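Local coordinates for response regulator receiver protein (Pseudoalteromonas atlantica T6c, PDB 3KTO) that probably serves as a CheY-like receiver domain in two-component signalling, taking part in the control of transcription, at residues P82-A87 and H114-D119; M54-H59 and I68-T73. One frame throughout, in Å; residues are numbered along the deposited sequence.

Contact 1 of 2, residues P82-A87 and H114-D119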
# COMPACT_ATOMS: atom_id res chain seq x y z
N PRO A 82 -7.74 23.37 11.51
CA PRO A 82 -7.18 22.23 12.24
C PRO A 82 -6.98 21.11 11.22
O PRO A 82 -7.93 20.73 10.53
CB PRO A 82 -8.26 21.89 13.25
CG PRO A 82 -8.91 23.21 13.50
CD PRO A 82 -9.01 23.80 12.11
N THR A 83 -5.76 20.61 11.11
CA THR A 83 -5.47 19.57 10.14
C THR A 83 -4.93 18.28 10.74
O THR A 83 -4.00 18.29 11.55
CB THR A 83 -4.48 20.08 9.09
OG1 THR A 83 -5.03 21.22 8.42
CG2 THR A 83 -4.16 18.99 8.08
N ILE A 84 -5.53 17.17 10.33
CA ILE A 84 -5.11 15.84 10.77
C ILE A 84 -4.29 15.27 9.61
O ILE A 84 -4.80 15.12 8.50
CB ILE A 84 -6.34 14.91 10.98
CG1 ILE A 84 -7.27 15.48 12.05
CG2 ILE A 84 -5.87 13.53 11.38
CD1 ILE A 84 -8.56 14.67 12.21
N VAL A 85 -3.02 14.98 9.85
CA VAL A 85 -2.18 14.41 8.80
C VAL A 85 -2.11 12.88 9.00
O VAL A 85 -1.93 12.41 10.12
CB VAL A 85 -0.77 15.03 8.84
CG1 VAL A 85 0.14 14.32 7.85
CG2 VAL A 85 -0.86 16.52 8.48
N MSE A 86 -2.28 12.13 7.91
CA MSE A 86 -2.26 10.67 7.97
C MSE A 86 -1.24 10.13 6.97
O MSE A 86 -0.98 10.73 5.94
CB MSE A 86 -3.64 10.11 7.64
CG MSE A 86 -4.76 10.64 8.54
SE MSE A 86 -6.48 9.84 8.13
CE MSE A 86 -6.24 8.20 9.15
N ALA A 87 -0.66 8.98 7.30
CA ALA A 87 0.32 8.36 6.41
C ALA A 87 0.38 6.87 6.68
O ALA A 87 0.28 6.43 7.83
CB ALA A 87 1.71 9.00 6.64
N HIS A 114 -11.37 4.78 16.38
CA HIS A 114 -11.78 5.72 17.43
C HIS A 114 -10.82 6.90 17.55
O HIS A 114 -11.22 7.99 17.94
CB HIS A 114 -11.96 5.02 18.79
CG HIS A 114 -10.69 4.73 19.52
ND1 HIS A 114 -10.00 3.55 19.38
CD2 HIS A 114 -9.99 5.47 20.41
CE1 HIS A 114 -8.94 3.56 20.17
NE2 HIS A 114 -8.91 4.72 20.80
N VAL A 115 -9.56 6.69 17.18
CA VAL A 115 -8.60 7.78 17.23
C VAL A 115 -9.02 8.83 16.21
O VAL A 115 -9.14 10.01 16.52
CB VAL A 115 -7.17 7.30 16.90
CG1 VAL A 115 -6.22 8.48 16.81
CG2 VAL A 115 -6.70 6.33 17.97
N LEU A 116 -9.25 8.39 14.98
CA LEU A 116 -9.66 9.31 13.94
C LEU A 116 -11.00 9.95 14.29
O LEU A 116 -11.14 11.17 14.22
CB LEU A 116 -9.78 8.58 12.60
CG LEU A 116 -10.35 9.45 11.47
CD1 LEU A 116 -9.39 10.58 11.15
CD2 LEU A 116 -10.62 8.59 10.25
N VAL A 117 -11.97 9.14 14.68
CA VAL A 117 -13.29 9.66 15.02
C VAL A 117 -13.16 10.73 16.10
O VAL A 117 -13.74 11.82 15.99
CB VAL A 117 -14.24 8.53 15.48
CG1 VAL A 117 -15.58 9.10 15.92
CG2 VAL A 117 -14.46 7.56 14.33
N HIS A 118 -12.37 10.44 17.12
CA HIS A 118 -12.17 11.38 18.21
C HIS A 118 -11.55 12.69 17.73
O HIS A 118 -12.02 13.77 18.09
CB HIS A 118 -11.28 10.75 19.28
CG HIS A 118 -11.00 11.65 20.44
ND1 HIS A 118 -10.02 12.62 20.42
CD2 HIS A 118 -11.62 11.77 21.64
CE1 HIS A 118 -10.05 13.30 21.55
NE2 HIS A 118 -11.01 12.81 22.31
N ASP A 119 -10.50 12.60 16.92
CA ASP A 119 -9.83 13.80 16.40
C ASP A 119 -10.78 14.69 15.62
O ASP A 119 -10.74 15.92 15.73
CB ASP A 119 -8.66 13.42 15.49
CG ASP A 119 -7.46 12.91 16.27
OD1 ASP A 119 -7.45 13.06 17.51
OD2 ASP A 119 -6.53 12.38 15.63
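The carboxylate of Asp119 is the flat group nearest the interface: it turns away from Ile84 and sets OD1 in plane at the edge of the His118 ring, while Asp119 CB rests on Ile84 CD1 at 3.5 Å. One helical turn earlier, the His114 ring has Val115 CG2 over one face, 3.9 Å above its plane and offset toward the rim. This is strand-on-helix packing in the CheY-like receiver fold, where segment 114-119 of the last helix runs at 159° to strand 83-87, nearly antiparallel, the two segment axes approaching to 10.6 Å. Such spacing leaves room for a single layer of apolar side chains. Ile84 suits its place because it is long enough to reach across: CG1 lies anti to the carbonyl carbon (chi1 -60°) and the chain then stays extended, driving CD1 straight at the helix. Leu116 answers from the previous turn with a single methyl branch, CD1, which is shared by two strand residues two positions apart. Helix 16-26 backs this leucine through Leu22 and Leu25, and since Leu22 also touches Met86, it helps to cover the strand. Of the Asp119 side chain it is the methylene that touches Ile84, with the backbone carbonyl carbon also near, and the charged end stays at the partly exposed margin; there OD2 comes close to OD2 of Asp105, which could raise the proton affinity of one of the pair. Met86, present as selenomethionine, packs on Phe111 and runs extended to SE, which lies 4.3 Å from Leu116 CD1.

Contact 2 of 2, residues M54-H59 and I68-T73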
# COMPACT_ATOMS: atom_id res chain seq x y z
N MSE A 54 -9.36 19.86 8.08
CA MSE A 54 -8.81 19.12 6.95
C MSE A 54 -8.12 17.83 7.38
O MSE A 54 -7.65 17.71 8.51
CB MSE A 54 -7.81 19.98 6.17
CG MSE A 54 -8.43 21.13 5.35
SE MSE A 54 -7.18 22.00 4.13
CE MSE A 54 -6.69 20.48 3.13
N ILE A 55 -8.07 16.87 6.47
CA ILE A 55 -7.40 15.59 6.68
C ILE A 55 -6.56 15.45 5.43
O ILE A 55 -7.09 15.53 4.31
CB ILE A 55 -8.38 14.43 6.79
CG1 ILE A 55 -9.32 14.67 7.98
CG2 ILE A 55 -7.62 13.12 6.94
CD1 ILE A 55 -10.30 13.53 8.25
N ILE A 56 -5.26 15.26 5.61
CA ILE A 56 -4.36 15.17 4.47
C ILE A 56 -3.38 14.01 4.58
O ILE A 56 -2.77 13.80 5.63
CB ILE A 56 -3.56 16.48 4.32
CG1 ILE A 56 -4.51 17.69 4.28
CG2 ILE A 56 -2.71 16.45 3.07
CD1 ILE A 56 -3.77 19.05 4.21
N GLU A 57 -3.25 13.26 3.49
CA GLU A 57 -2.32 12.14 3.39
C GLU A 57 -0.97 12.82 3.22
O GLU A 57 -0.80 13.69 2.36
CB GLU A 57 -2.66 11.28 2.17
CG GLU A 57 -1.50 10.48 1.55
CD GLU A 57 -0.88 9.46 2.49
OE1 GLU A 57 -1.60 8.57 2.99
OE2 GLU A 57 0.34 9.56 2.73
N ALA A 58 -0.01 12.44 4.06
CA ALA A 58 1.31 13.05 4.03
C ALA A 58 2.07 12.88 2.72
O ALA A 58 2.81 13.78 2.32
CB ALA A 58 2.18 12.50 5.20
N HIS A 59 1.89 11.74 2.07
CA HIS A 59 2.63 11.45 0.84
C HIS A 59 1.74 11.30 -0.39
O HIS A 59 1.68 10.23 -0.99
CB HIS A 59 3.45 10.18 1.04
CG HIS A 59 4.21 10.16 2.33
ND1 HIS A 59 5.06 11.18 2.72
CD2 HIS A 59 4.25 9.24 3.33
CE1 HIS A 59 5.58 10.89 3.90
NE2 HIS A 59 5.11 9.72 4.29
N ILE A 68 2.26 17.34 3.44
CA ILE A 68 2.71 18.26 4.47
C ILE A 68 3.08 19.59 3.82
O ILE A 68 2.83 20.65 4.36
CB ILE A 68 3.91 17.67 5.24
CG1 ILE A 68 3.47 16.39 5.96
CG2 ILE A 68 4.45 18.68 6.25
CD1 ILE A 68 4.63 15.55 6.49
N GLU A 69 3.68 19.51 2.63
CA GLU A 69 4.05 20.72 1.90
C GLU A 69 2.76 21.51 1.63
O GLU A 69 2.71 22.74 1.76
CB GLU A 69 4.75 20.33 0.60
CG GLU A 69 5.26 21.49 -0.22
CD GLU A 69 5.98 21.02 -1.47
OE1 GLU A 69 5.37 20.27 -2.25
OE2 GLU A 69 7.15 21.40 -1.68
N LEU A 70 1.70 20.80 1.26
CA LEU A 70 0.41 21.44 1.01
C LEU A 70 -0.01 22.18 2.27
O LEU A 70 -0.42 23.33 2.21
CB LEU A 70 -0.65 20.40 0.64
CG LEU A 70 -2.09 20.91 0.55
CD1 LEU A 70 -2.21 22.04 -0.47
CD2 LEU A 70 -2.99 19.74 0.16
N LEU A 71 0.09 21.51 3.42
CA LEU A 71 -0.28 22.15 4.69
C LEU A 71 0.57 23.40 4.92
O LEU A 71 0.05 24.44 5.29
CB LEU A 71 -0.09 21.17 5.87
CG LEU A 71 -0.28 21.75 7.28
CD1 LEU A 71 -1.62 22.48 7.38
CD2 LEU A 71 -0.22 20.60 8.29
N GLU A 72 1.87 23.28 4.72
CA GLU A 72 2.78 24.40 4.91
C GLU A 72 2.39 25.58 4.00
O GLU A 72 2.40 26.73 4.42
CB GLU A 72 4.22 23.97 4.64
CG GLU A 72 4.69 22.85 5.56
CD GLU A 72 6.07 22.31 5.21
OE1 GLU A 72 6.50 22.45 4.05
OE2 GLU A 72 6.72 21.71 6.10
N THR A 73 2.04 25.28 2.76
CA THR A 73 1.66 26.31 1.81
C THR A 73 0.41 27.06 2.27
O THR A 73 0.37 28.29 2.25
CB THR A 73 1.39 25.72 0.42
OG1 THR A 73 2.62 25.23 -0.13
CG2 THR A 73 0.77 26.77 -0.51
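Ile68 meets Ala58 through one branch. From CB, where the chain forks, CG1 is set beside the backbone N (chi1 -63°) and passes 4.2 Å from Ala58 CB; CD1, at the tip, settles against that same methyl. Beyond the two segments the isoleucine packs on Thr94, Arg97 and Ala98 of helix 92-100. The setting is the strand-to-helix half of the beta-alpha-beta unit made by 51-57, 66-76 and 83-87 in the receiver fold. Alanine fits just past the end of the strand: its short side chain is consistent with the close approach of the first turn of the helix, with Ala58 CA and Ile68 CA 5.4 Å apart. Two residues earlier, where strand and helix lie farther apart, the longer Ile56 brings CD1 to 4.2 Å from Leu70 CD2, the two side chains crossing at about a right angle. Both are buried, as befits branched apolar residues between sheet and helix. The methyl of Ala58 also sits over the centre of the His59 ring, and Pro110 of a second subunit packs against this histidine. Glu57 turns from the helix, at the end of the third strand where receivers usually carry their phosphoacceptor aspartate. Its OE1 forms a salt bridge with Lys109, whereas OE2 uses its anti lone pair to accept from His59 N at 2.8 Å, nearly straight at 163°.

In the fold
From the N terminus, strand 8-12, helix 16-26 and strand 32-36 come before either contact. Contact 2 then closes the short loop between strand 51-57 and helix 66-76, and the chain crosses over into strand 83-87. Contact 1 opens there and spans helix 92-100 and strand 105-108 before helix 113-127 returns to the sheet. The two are in series, neither nested nor crossing, with centres about 13 Å apart. They pack helices on opposite faces of the parallel sheet, and its neighbouring strands 51-57 and 83-87 join them: probable hydrogen bonds link Ile84 N to Met54 O at 2.8 Å and Ala58 N to Met86 O at 2.7 Å.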